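Local coordinates for Ice-binding protein (Flavobacteriaceae bacterium, PDB 5UYT) that probably binds ice crystals and restrains their growth, as a multi-domain bacterial antifreeze protein with right-handed beta-helices, at residues S117-K122 and C144-K149; T211-P216 and P309-L314; L233-I238 and I409-I414. All blocks are in the same frame, centred on the assembly; numbering follows the deposited sequence.

Contact 1: residues S117-K122 and C144-K149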
loop_
_atom_site.group_PDB
_atom_site.type_symbol
_atom_site.label_atom_id
_atom_site.label_comp_id
_atom_site.label_asym_id
_atom_site.label_seq_id
_atom_site.Cartn_x
_atom_site.Cartn_y
_atom_site.Cartn_z
ATOM N N SER A 117 1.176 -21.469 -16.245
ATOM C CA SER A 117 1.621 -21.081 -17.591
ATOM C C SER A 117 2.629 -19.953 -17.516
ATOM O O SER A 117 2.386 -18.946 -16.869
ATOM C CB SER A 117 0.454 -20.593 -18.455
ATOM O OG SER A 117 -0.430 -21.634 -18.754
ATOM N N VAL A 118 3.756 -20.151 -18.192
ATOM C CA VAL A 118 4.850 -19.189 -18.218
ATOM C C VAL A 118 4.963 -18.584 -19.633
ATOM O O VAL A 118 4.934 -19.302 -20.640
ATOM C CB VAL A 118 6.177 -19.911 -17.873
ATOM C CG1 VAL A 118 7.363 -18.985 -18.049
ATOM C CG2 VAL A 118 6.136 -20.458 -16.448
ATOM N N PHE A 119 5.117 -17.263 -19.691
ATOM C CA PHE A 119 5.226 -16.526 -20.949
ATOM C C PHE A 119 6.568 -15.794 -20.916
ATOM O O PHE A 119 6.756 -14.918 -20.092
ATOM C CB PHE A 119 4.070 -15.511 -21.049
ATOM C CG PHE A 119 2.695 -16.133 -20.952
ATOM C CD1 PHE A 119 1.943 -16.374 -22.102
ATOM C CD2 PHE A 119 2.139 -16.452 -19.702
ATOM C CE1 PHE A 119 0.673 -16.945 -22.015
ATOM C CE2 PHE A 119 0.864 -17.026 -19.614
ATOM C CZ PHE A 119 0.132 -17.267 -20.775
ATOM N N ILE A 120 7.519 -16.189 -21.755
ATOM C CA ILE A 120 8.825 -15.516 -21.812
ATOM C C ILE A 120 9.009 -14.935 -23.224
ATOM O O ILE A 120 8.825 -15.637 -24.230
ATOM C CB ILE A 120 10.008 -16.485 -21.472
ATOM C CG1 ILE A 120 9.954 -16.938 -20.004
ATOM C CG2 ILE A 120 11.365 -15.857 -21.816
ATOM C CD1 ILE A 120 10.815 -18.162 -19.699
ATOM N N PHE A 121 9.336 -13.648 -23.287
ATOM C CA PHE A 121 9.573 -12.976 -24.553
ATOM C C PHE A 121 11.042 -12.608 -24.650
ATOM O O PHE A 121 11.572 -11.888 -23.799
ATOM C CB PHE A 121 8.684 -11.746 -24.672
ATOM C CG PHE A 121 7.228 -12.087 -24.690
ATOM C CD1 PHE A 121 6.603 -12.389 -25.890
ATOM C CD2 PHE A 121 6.482 -12.120 -23.508
ATOM C CE1 PHE A 121 5.248 -12.711 -25.920
ATOM C CE2 PHE A 121 5.128 -12.444 -23.527
ATOM C CZ PHE A 121 4.515 -12.751 -24.745
ATOM N N LYS A 122 11.699 -13.169 -25.657
ATOM C CA LYS A 122 13.104 -12.891 -25.927
ATOM C C LYS A 122 13.184 -11.837 -27.026
ATOM O O LYS A 122 13.009 -12.136 -28.212
ATOM C CB LYS A 122 13.829 -14.179 -26.307
ATOM C CG LYS A 122 13.785 -15.200 -25.183
ATOM C CD LYS A 122 14.449 -16.510 -25.559
ATOM C CE LYS A 122 15.929 -16.538 -25.198
ATOM N NZ LYS A 122 16.528 -17.829 -25.645
ATOM N N CYS A 144 3.091 -12.588 -12.533
ATOM C CA CYS A 144 4.366 -13.032 -11.981
ATOM C C CYS A 144 5.085 -14.084 -12.857
ATOM O O CYS A 144 6.274 -14.285 -12.705
ATOM C CB CYS A 144 4.197 -13.544 -10.547
ATOM S SG CYS A 144 3.129 -14.988 -10.408
ATOM N N ASN A 145 4.333 -14.726 -13.753
ATOM C CA ASN A 145 4.843 -15.713 -14.727
ATOM C C ASN A 145 5.097 -15.152 -16.139
ATOM O O ASN A 145 5.372 -15.908 -17.088
ATOM C CB ASN A 145 3.867 -16.890 -14.804
ATOM C CG ASN A 145 4.023 -17.869 -13.646
ATOM O OD1 ASN A 145 5.138 -18.209 -13.257
ATOM N ND2 ASN A 145 2.909 -18.371 -13.134
ATOM N N VAL A 146 5.027 -13.834 -16.279
ATOM C CA VAL A 146 5.379 -13.161 -17.549
ATOM C C VAL A 146 6.739 -12.458 -17.448
ATOM O O VAL A 146 7.012 -11.731 -16.483
ATOM C CB VAL A 146 4.289 -12.150 -17.978
ATOM C CG1 VAL A 146 4.699 -11.443 -19.259
ATOM C CG2 VAL A 146 2.935 -12.867 -18.108
ATOM N N PHE A 147 7.600 -12.691 -18.446
ATOM C CA PHE A 147 8.942 -12.115 -18.468
ATOM C C PHE A 147 9.233 -11.548 -19.847
ATOM O O PHE A 147 8.881 -12.167 -20.872
ATOM C CB PHE A 147 9.996 -13.200 -18.178
ATOM C CG PHE A 147 9.862 -13.844 -16.814
ATOM C CD1 PHE A 147 10.670 -13.429 -15.758
ATOM C CD2 PHE A 147 8.954 -14.877 -16.594
ATOM C CE1 PHE A 147 10.547 -14.012 -14.496
ATOM C CE2 PHE A 147 8.828 -15.469 -15.342
ATOM C CZ PHE A 147 9.630 -15.040 -14.286
ATOM N N TRP A 148 9.920 -10.408 -19.869
ATOM C CA TRP A 148 10.420 -9.813 -21.116
ATOM C C TRP A 148 11.927 -9.637 -20.976
ATOM O O TRP A 148 12.384 -8.861 -20.129
ATOM C CB TRP A 148 9.738 -8.449 -21.383
ATOM C CG TRP A 148 8.222 -8.487 -21.335
ATOM C CD1 TRP A 148 7.438 -8.443 -20.209
ATOM C CD2 TRP A 148 7.317 -8.494 -22.449
ATOM N NE1 TRP A 148 6.104 -8.480 -20.555
ATOM C CE2 TRP A 148 5.999 -8.497 -21.920
ATOM C CE3 TRP A 148 7.489 -8.503 -23.844
ATOM C CZ2 TRP A 148 4.852 -8.506 -22.738
ATOM C CZ3 TRP A 148 6.352 -8.519 -24.661
ATOM C CH2 TRP A 148 5.047 -8.533 -24.100
ATOM N N LYS A 149 12.702 -10.399 -21.756
ATOM C CA LYS A 149 14.153 -10.251 -21.757
ATOM C C LYS A 149 14.540 -9.370 -22.938
ATOM O O LYS A 149 14.592 -9.839 -24.088
ATOM C CB LYS A 149 14.814 -11.619 -21.865
ATOM C CG LYS A 149 16.337 -11.570 -21.814
ATOM C CD LYS A 149 16.973 -12.790 -22.482
ATOM C CE LYS A 149 16.715 -12.859 -23.991
ATOM N NZ LYS A 149 16.884 -11.577 -24.754
HETATM O O HOH W 1 0.557 -17.802 -15.327
#

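Contact 2: residues T211-P216 and P309-L314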
loop_
_atom_site.group_PDB
_atom_site.type_symbol
_atom_site.label_atom_id
_atom_site.label_comp_id
_atom_site.label_asym_id
_atom_site.label_seq_id
_atom_site.Cartn_x
_atom_site.Cartn_y
_atom_site.Cartn_z
ATOM N N THR A 211 1.311 -10.771 6.375
ATOM C CA THR A 211 0.446 -10.856 7.547
ATOM C C THR A 211 0.336 -9.536 8.269
ATOM O O THR A 211 -0.651 -9.296 8.967
ATOM C CB THR A 211 0.958 -11.898 8.569
ATOM O OG1 THR A 211 2.288 -11.545 8.997
ATOM C CG2 THR A 211 1.000 -13.261 7.957
ATOM N N GLY A 212 1.354 -8.686 8.115
ATOM C CA GLY A 212 1.480 -7.527 8.988
ATOM C C GLY A 212 1.934 -7.988 10.384
ATOM O O GLY A 212 2.182 -9.191 10.615
ATOM N N PRO A 213 2.061 -7.037 11.317
ATOM C CA PRO A 213 2.483 -7.366 12.690
ATOM C C PRO A 213 1.361 -8.024 13.492
ATOM O O PRO A 213 0.214 -8.079 13.035
ATOM C CB PRO A 213 2.808 -5.988 13.275
ATOM C CG PRO A 213 1.831 -5.068 12.589
ATOM C CD PRO A 213 1.780 -5.596 11.165
ATOM N N VAL A 214 1.703 -8.559 14.673
ATOM C CA VAL A 214 0.671 -9.006 15.626
ATOM C C VAL A 214 -0.081 -7.794 16.152
ATOM O O VAL A 214 0.542 -6.819 16.575
ATOM C CB VAL A 214 1.308 -9.793 16.794
ATOM C CG1 VAL A 214 0.271 -10.137 17.861
ATOM C CG2 VAL A 214 1.961 -11.048 16.266
ATOM N N ALA A 215 -1.414 -7.847 16.059
ATOM C CA ALA A 215 -2.326 -6.784 16.516
ATOM C C ALA A 215 -2.166 -6.545 18.017
ATOM O O ALA A 215 -1.867 -7.502 18.755
ATOM C CB ALA A 215 -3.780 -7.147 16.207
ATOM N N PRO A 216 -2.359 -5.293 18.482
ATOM C CA PRO A 216 -2.321 -5.072 19.919
ATOM C C PRO A 216 -3.519 -5.713 20.602
ATOM O O PRO A 216 -4.603 -5.815 20.002
ATOM C CB PRO A 216 -2.456 -3.555 20.037
ATOM C CG PRO A 216 -3.288 -3.165 18.824
ATOM C CD PRO A 216 -2.663 -4.037 17.758
ATOM N N PRO A 309 -0.123 -5.151 4.084
ATOM C CA PRO A 309 -0.001 -5.443 5.510
ATOM C C PRO A 309 1.450 -5.311 6.017
ATOM O O PRO A 309 2.331 -6.098 5.622
ATOM C CB PRO A 309 -0.485 -6.907 5.623
ATOM C CG PRO A 309 -1.407 -7.055 4.461
ATOM C CD PRO A 309 -0.718 -6.288 3.358
ATOM N N HIS A 310 1.668 -4.288 6.856
ATOM C CA HIS A 310 2.994 -3.892 7.356
ATOM C C HIS A 310 2.773 -2.970 8.560
ATOM O O HIS A 310 1.667 -2.472 8.774
ATOM C CB HIS A 310 3.764 -3.042 6.322
ATOM C CG HIS A 310 4.275 -3.804 5.132
ATOM N ND1 HIS A 310 3.687 -3.700 3.888
ATOM C CD2 HIS A 310 5.323 -4.650 4.985
ATOM C CE1 HIS A 310 4.352 -4.448 3.021
ATOM N NE2 HIS A 310 5.342 -5.050 3.663
ATOM N N THR A 311 3.867 -2.682 9.259
ATOM C CA THR A 311 3.933 -1.554 10.150
ATOM C C THR A 311 4.597 -0.392 9.387
ATOM O O THR A 311 5.761 -0.503 8.978
ATOM C CB THR A 311 4.775 -1.895 11.375
ATOM O OG1 THR A 311 4.179 -2.992 12.086
ATOM C CG2 THR A 311 4.858 -0.673 12.309
ATOM N N TYR A 312 3.879 0.723 9.248
ATOM C CA TYR A 312 4.403 1.899 8.525
ATOM C C TYR A 312 4.771 2.973 9.512
ATOM O O TYR A 312 4.151 3.072 10.580
ATOM C CB TYR A 312 3.313 2.464 7.612
ATOM C CG TYR A 312 3.021 1.546 6.458
ATOM C CD1 TYR A 312 3.855 1.543 5.329
ATOM C CD2 TYR A 312 1.950 0.636 6.504
ATOM C CE1 TYR A 312 3.611 0.684 4.255
ATOM C CE2 TYR A 312 1.702 -0.227 5.434
ATOM C CZ TYR A 312 2.534 -0.194 4.315
ATOM O OH TYR A 312 2.342 -1.042 3.232
ATOM N N LEU A 313 5.743 3.800 9.141
ATOM C CA LEU A 313 6.073 5.018 9.899
ATOM C C LEU A 313 5.864 6.252 9.010
ATOM O O LEU A 313 6.394 6.334 7.886
ATOM C CB LEU A 313 7.540 5.002 10.381
ATOM C CG LEU A 313 8.011 6.304 11.052
ATOM C CD1 LEU A 313 7.284 6.613 12.365
ATOM C CD2 LEU A 313 9.527 6.253 11.246
ATOM N N LEU A 314 5.068 7.192 9.503
ATOM C CA LEU A 314 5.048 8.543 8.951
ATOM C C LEU A 314 5.747 9.415 10.003
ATOM O O LEU A 314 5.174 9.651 11.069
ATOM C CB LEU A 314 3.598 8.992 8.722
ATOM C CG LEU A 314 2.908 8.266 7.550
ATOM C CD1 LEU A 314 1.449 8.055 7.899
ATOM C CD2 LEU A 314 3.014 9.092 6.270
#

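Contact 3: residues L233-I238 and I409-I414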
loop_
_atom_site.group_PDB
_atom_site.type_symbol
_atom_site.label_atom_id
_atom_site.label_comp_id
_atom_site.label_asym_id
_atom_site.label_seq_id
_atom_site.Cartn_x
_atom_site.Cartn_y
_atom_site.Cartn_z
ATOM N N LEU A 233 -14.920 15.028 27.357
ATOM C CA LEU A 233 -15.419 14.470 26.094
ATOM C C LEU A 233 -16.751 15.155 25.835
ATOM O O LEU A 233 -17.657 15.037 26.661
ATOM C CB LEU A 233 -15.551 12.936 26.201
ATOM C CG LEU A 233 -16.341 12.195 25.132
ATOM C CD1 LEU A 233 -15.805 12.468 23.723
ATOM C CD2 LEU A 233 -16.383 10.701 25.451
ATOM N N THR A 234 -16.864 15.895 24.723
ATOM C CA THR A 234 -18.070 16.706 24.491
ATOM C C THR A 234 -18.582 16.434 23.098
ATOM O O THR A 234 -17.847 16.620 22.126
ATOM C CB THR A 234 -17.764 18.199 24.579
ATOM O OG1 THR A 234 -17.218 18.466 25.877
ATOM C CG2 THR A 234 -19.097 18.995 24.494
ATOM N N ASN A 235 -19.830 15.999 22.999
ATOM C CA ASN A 235 -20.482 15.916 21.698
ATOM C C ASN A 235 -21.450 17.073 21.487
ATOM O O ASN A 235 -22.078 17.544 22.448
ATOM C CB ASN A 235 -21.286 14.609 21.553
ATOM C CG ASN A 235 -22.003 14.512 20.200
ATOM O OD1 ASN A 235 -21.366 14.344 19.122
ATOM N ND2 ASN A 235 -23.342 14.681 20.221
ATOM N N ALA A 236 -21.550 17.530 20.251
ATOM C CA ALA A 236 -22.621 18.466 19.832
ATOM C C ALA A 236 -23.298 17.923 18.600
ATOM O O ALA A 236 -22.706 17.112 17.864
ATOM C CB ALA A 236 -22.050 19.837 19.517
ATOM N N GLY A 237 -24.529 18.396 18.364
ATOM C CA GLY A 237 -25.299 17.943 17.198
ATOM C C GLY A 237 -25.843 16.529 17.421
ATOM O O GLY A 237 -25.816 15.986 18.538
ATOM N N ILE A 238 -26.332 15.962 16.336
ATOM C CA ILE A 238 -26.964 14.631 16.311
ATOM C C ILE A 238 -25.913 13.573 15.951
ATOM O O ILE A 238 -25.432 13.494 14.803
ATOM C CB ILE A 238 -28.163 14.617 15.306
ATOM C CG1 ILE A 238 -29.240 15.679 15.688
ATOM C CG2 ILE A 238 -28.746 13.201 15.207
ATOM C CD1 ILE A 238 -29.864 15.484 17.073
ATOM N N ILE A 409 -11.691 15.635 23.856
ATOM C CA ILE A 409 -12.239 15.149 22.583
ATOM C C ILE A 409 -13.560 15.875 22.343
ATOM O O ILE A 409 -14.427 15.906 23.239
ATOM C CB ILE A 409 -12.517 13.614 22.589
ATOM C CG1 ILE A 409 -11.233 12.791 22.849
ATOM C CG2 ILE A 409 -13.182 13.163 21.279
ATOM C CD1 ILE A 409 -11.536 11.287 22.947
ATOM N N SER A 410 -13.710 16.443 21.142
ATOM C CA SER A 410 -14.924 17.156 20.783
ATOM C C SER A 410 -15.440 16.541 19.509
ATOM O O SER A 410 -14.675 16.429 18.537
ATOM C CB SER A 410 -14.653 18.646 20.569
ATOM O OG SER A 410 -14.024 19.207 21.715
ATOM N N THR A 411 -16.708 16.131 19.514
ATOM C CA THR A 411 -17.296 15.502 18.342
ATOM C C THR A 411 -18.507 16.326 17.902
ATOM O O THR A 411 -19.189 16.962 18.754
ATOM C CB THR A 411 -17.736 14.032 18.613
ATOM O OG1 THR A 411 -18.721 13.998 19.666
ATOM C CG2 THR A 411 -16.492 13.215 19.108
ATOM N N PHE A 412 -18.797 16.278 16.597
ATOM C CA PHE A 412 -19.858 17.089 16.019
ATOM C C PHE A 412 -20.651 16.237 15.012
ATOM O O PHE A 412 -20.157 15.977 13.906
ATOM C CB PHE A 412 -19.242 18.325 15.310
ATOM C CG PHE A 412 -18.531 19.259 16.244
ATOM C CD1 PHE A 412 -19.211 20.309 16.865
ATOM C CD2 PHE A 412 -17.178 19.110 16.509
ATOM C CE1 PHE A 412 -18.563 21.186 17.748
ATOM C CE2 PHE A 412 -16.532 19.968 17.401
ATOM C CZ PHE A 412 -17.217 21.019 18.024
ATOM N N GLY A 413 -21.852 15.770 15.384
ATOM C CA GLY A 413 -22.729 15.168 14.383
ATOM C C GLY A 413 -22.071 14.011 13.641
ATOM O O GLY A 413 -22.122 13.958 12.395
ATOM N N ILE A 414 -21.551 13.049 14.392
ATOM C CA ILE A 414 -20.782 11.925 13.804
ATOM C C ILE A 414 -21.554 10.608 13.940
ATOM O O ILE A 414 -22.567 10.538 14.661
ATOM C CB ILE A 414 -19.375 11.778 14.438
ATOM C CG1 ILE A 414 -19.445 11.232 15.878
ATOM C CG2 ILE A 414 -18.597 13.114 14.410
ATOM C CD1 ILE A 414 -18.034 10.859 16.398
HETATM O O HOH W 2 -18.350 19.071 20.621
HETATM O O HOH W 3 -14.118 18.331 24.984
#

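Contact 1: residues S117-K122 and C144-K149
F119 to K122 and V146 to K149 run side by side as parallel strands, their axes 4.7 Å apart and 9° from parallel, stacked as neighbouring rungs of the right-handed beta-helix. F119 N gives its hydrogen to N145 O, F147 N to F119 O, F121 N to F147 O and K149 N to F121 O, so F119, F121 and F147 supply all the bonded atoms except N145 O and K149 N. Side chains then alternate between two faces. On the face that packs against strand 106-110, the F121 and W148 side chains lie side by side, pointing the same way, and their rings form an offset stack, centroids 4.2 Å apart and planes at 14°. CZ3 of W148 sits over the F121 ring, while W148 CE3 touches F121 CB at 3.6 Å. Two flat aromatics suit the short rung spacing, and the indole NE1 is held by K163 O. Beside them CD2 of F119 meets CG2 of V146 at 4.0 Å, a branched residue filling the room next to a ring. On the other face CG1 of I120 lies 4.1 Å from CD2 of F147, and both side chains reach L71 of helix 55-73. K149 folds back, bent at chi3 (66°), and lays its CE 3.9 Å from CB of K122; the two ammonium groups nevertheless part, K149 NZ to E151 and Q124, K122 NZ to the carbonyls of N72 and A74. Where the ladder begins, next to the C144-C205 disulfide, one water donates to S117 O at 2.7 Å and accepts from N145 ND2 at 3.3 Å.

Contact 2: residues T211-P216 and P309-L314
G212 and P213, in the connection between the two ice-binding domains, rest on P309, H310 and T311, where the chain enters strand 311-314 of the second beta-helix. The direct contact is van der Waals in kind. CB of P309 presses on the linker backbone, 3.6 Å from G212 N. P213 directs its ring at the other segment: its CG approaches T311 OG1 at 3.2 Å, while its CD lies 3.8 Å from H310 C. T311 offers its hydroxyl because OG1 stands beside its own backbone N (chi1 -61°), with the methyl CG2 turned to the carbonyl side. Glycine suits this place, since phi of G212 is positive (73°) and a CB would collide with P213 CD.

Hydrogen bonds run within each segment and not between them. T211 OG1 donates to G212 O at 2.9 Å, in the carbonyl plane and on a lone pair, a local bond immediately before P213. Within 309-314, H310 ND1 donates to Y312 OH at 3.1 Å, with the hydroxyl 27° out of the imidazole plane, and CB of H310 lies over one face of the tyrosine ring. That same phenol oxygen is also hydrogen-bonded to D47 OD1, in the first ice-binding domain.

Lacking directional bonds of their own, the two segments are matched by shape, with stiff proline rings on both sides. Orientation is then likely to owe more to neighbours, such as the backbone bond of T211 with V335, the grip of D292 on T311 N, and Y285, whose hydroxyl is hydrogen-bonded to V214 O.

Contact 3: residues L233-I238 and I409-I414
N235 and T411 make the polar side-chain bond of this pair: T411 OG1 donates to N235 OD1 at 2.7 Å, in the carbonyl plane and on a lone pair. The hydroxyl occupies the crowded position between backbone N and carbonyl carbon (chi1 60°), and the two side chains cross at about a right angle. N235 OD1 is also hydrogen-bonded to T239 OG1, and its ND2 reaches G254 O. An alanine here would probably leave the buried T411 hydroxyl and that of T239 without their shared partner.

Backbone bonds join the parallel strands 233-236 and 409-412, with T234 N to I409 O, T411 N to T234 O and A236 N to T411 O, each 2.9 Å long. This is rung-to-rung pairing of the right-handed beta-helix; past the strands, G413, at positive phi, adds its N-H to A236 O.

Apolar contacts lie on both faces. On the buried one, L233 CD1 meets I409 CG2 at 3.7 Å, and both side chains touch I226. On the outer one, the small A236 leaves room for the F412 ring, CB to CD1 3.9 Å. On this outer side a water donates to T234 O and T411 O, and lies above the F412 ring plane, toward the rim.

Contact 1 belongs to the first ice-binding domain, contact 3 to the second, and their centres, about 56 Å apart, lie on opposite sides of the chain's centre. Contact 2 comes between, its centre about 33 Å from contact 1 and 30 Å from contact 3; no two of the three touch. Contact 1 is complete before 211-216 begins; 233-238 then precedes 309-314, and 409-414 comes last, so contacts 2 and 3 interlock along the chain. Contact 1 joins rungs close in sequence, whereas contact 3 brings an early strand of the second domain beside a late one, as strand 21-24 pairs with 192-195 in the first. Contact 2 seats the interdomain connection on that second domain.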